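Local coordinates for coenzyme PQQ synthesis protein B (Methylobacterium extorquens, PDB 4Z7R), which belongs to the metallo-beta-lactamase-fold proteins, acts in pyrroloquinoline quinone biosynthesis and may help transport PQQ or its precursor to the periplasm, at residues C19-C24 with I266-P271. Sequence-based numbering, arbitrary orientation.
Sequences CRCSIC and INNTNP. With ZN (zinc ion), chain C.
Asn268 OD1 binds the zinc ion at 2.1 Å, and the SG atoms of Cys19, Cys21 and Cys24 hold the same metal from the other segment. The four ligand atoms surround the ion as a nearly regular tetrahedron. Sharing the metal brings OD1 to 3.5 Å from each of the SG atoms of Cys19, Cys21 and Cys24. Asn268 CG lies between the backbone N and the carbonyl carbon (chi1 68°), and chi2 of 86° turns OD1 to the zinc, leaving Asn268 ND2 4.0 Å from the ion. Bonding to the metal would polarise this carbonyl.

Two peptide N-H groups point at the thiolates. Cys21 N donates to Cys19 SG. Cys24 N donates to Cys21 SG at 3.5 Å with an almost straight N-H...S angle of 179°. The latter is an N-cap bond at the start of helix 22-29. Both bonds would probably help spread the negative charge of the sulfurs.

Ile23 packs beside the metal site. Its CB, CG2 and CD1 lie against the backbone oxygen of Asn268. CD1 reaches further, to 3.3 Å from Asn270 O, and also approaches the peptide at Pro271. Asn268 and Thr269 are the central residues of a type I beta turn closed by Asn270 N to Asn267 O. Asn267 ND2 donates to Thr269 OG1 at 2.8 Å, with OG1 close to the Asn267 amide plane. Helix 224-228 touches the turn through Met225 and Ala228, which meet Thr269.

The zinc thus joins the start of helix 22-29 to the loop after strand 260-264. This is a zinc site of three cysteines and one asparagine with a CxCxxC sequence, separate from the Asp92-His265 zinc site of this metallo-beta-lactamase-fold protein.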
# COMPACT_ATOMS: atom_id res chain seq x y z
N CYS A 19 9.98 -10.81 -6.78
CA CYS A 19 11.38 -10.85 -7.18
C CYS A 19 12.24 -11.69 -6.25
O CYS A 19 12.12 -11.61 -5.03
CB CYS A 19 11.95 -9.43 -7.25
SG CYS A 19 13.61 -9.37 -7.96
N ARG A 20 13.12 -12.49 -6.85
CA ARG A 20 14.09 -13.27 -6.09
C ARG A 20 15.51 -13.02 -6.59
O ARG A 20 16.33 -13.94 -6.62
CB ARG A 20 13.77 -14.76 -6.15
CG ARG A 20 12.69 -15.19 -5.18
CD ARG A 20 13.17 -15.10 -3.75
NE ARG A 20 13.83 -16.32 -3.31
CZ ARG A 20 13.59 -16.92 -2.15
NH1 ARG A 20 12.70 -16.39 -1.32
NH2 ARG A 20 14.23 -18.03 -1.82
N CYS A 21 15.80 -11.79 -7.01
CA CYS A 21 17.17 -11.41 -7.33
C CYS A 21 18.03 -11.55 -6.07
O CYS A 21 17.50 -11.76 -4.98
CB CYS A 21 17.24 -9.98 -7.90
SG CYS A 21 17.18 -8.58 -6.73
N SER A 22 19.34 -11.43 -6.22
CA SER A 22 20.25 -11.66 -5.10
C SER A 22 20.01 -10.67 -3.95
O SER A 22 20.19 -11.01 -2.78
CB SER A 22 21.70 -11.57 -5.57
OG SER A 22 21.91 -10.41 -6.36
N ILE A 23 19.61 -9.45 -4.29
CA ILE A 23 19.35 -8.44 -3.27
C ILE A 23 18.04 -8.72 -2.52
O ILE A 23 18.03 -8.77 -1.28
CB ILE A 23 19.31 -7.03 -3.89
CG1 ILE A 23 20.71 -6.65 -4.38
CG2 ILE A 23 18.81 -6.01 -2.87
CD1 ILE A 23 20.73 -5.54 -5.42
N CYS A 24 16.95 -8.92 -3.26
CA CYS A 24 15.67 -9.25 -2.65
C CYS A 24 15.75 -10.53 -1.82
O CYS A 24 15.17 -10.61 -0.74
CB CYS A 24 14.58 -9.38 -3.71
SG CYS A 24 14.04 -7.81 -4.42
N ILE A 266 15.63 4.05 -4.91
CA ILE A 266 16.58 3.03 -5.33
C ILE A 266 15.89 1.70 -5.64
O ILE A 266 15.19 1.15 -4.79
CB ILE A 266 17.66 2.81 -4.26
CG1 ILE A 266 18.32 4.16 -3.92
CG2 ILE A 266 18.69 1.81 -4.74
CD1 ILE A 266 19.01 4.18 -2.58
N ASN A 267 16.09 1.17 -6.85
CA ASN A 267 15.43 -0.07 -7.23
C ASN A 267 16.03 -1.27 -6.52
O ASN A 267 17.20 -1.26 -6.14
CB ASN A 267 15.49 -0.29 -8.75
CG ASN A 267 14.44 -1.27 -9.23
OD1 ASN A 267 13.26 -1.12 -8.93
ND2 ASN A 267 14.86 -2.29 -9.98
N ASN A 268 15.22 -2.32 -6.35
CA ASN A 268 15.66 -3.51 -5.65
C ASN A 268 16.88 -4.17 -6.30
O ASN A 268 17.56 -4.97 -5.66
CB ASN A 268 14.52 -4.53 -5.56
CG ASN A 268 14.14 -5.11 -6.91
OD1 ASN A 268 14.74 -6.09 -7.36
ND2 ASN A 268 13.15 -4.51 -7.55
N THR A 269 17.13 -3.84 -7.56
CA THR A 269 18.24 -4.43 -8.30
C THR A 269 19.56 -3.65 -8.17
O THR A 269 20.56 -4.01 -8.79
CB THR A 269 17.90 -4.53 -9.80
OG1 THR A 269 17.50 -3.24 -10.27
CG2 THR A 269 16.76 -5.51 -10.01
N ASN A 270 19.56 -2.60 -7.36
CA ASN A 270 20.74 -1.75 -7.24
C ASN A 270 21.67 -2.24 -6.12
O ASN A 270 21.27 -2.27 -4.96
CB ASN A 270 20.33 -0.30 -7.00
CG ASN A 270 21.47 0.68 -7.19
OD1 ASN A 270 22.63 0.36 -6.93
ND2 ASN A 270 21.15 1.88 -7.66
N PRO A 271 22.91 -2.60 -6.48
CA PRO A 271 23.86 -3.17 -5.52
C PRO A 271 24.31 -2.22 -4.40
O PRO A 271 24.95 -2.68 -3.45
CB PRO A 271 25.06 -3.57 -6.39
CG PRO A 271 24.87 -2.91 -7.70
CD PRO A 271 23.42 -2.59 -7.86
ZN ZN C . 14.91 -8.03 -6.60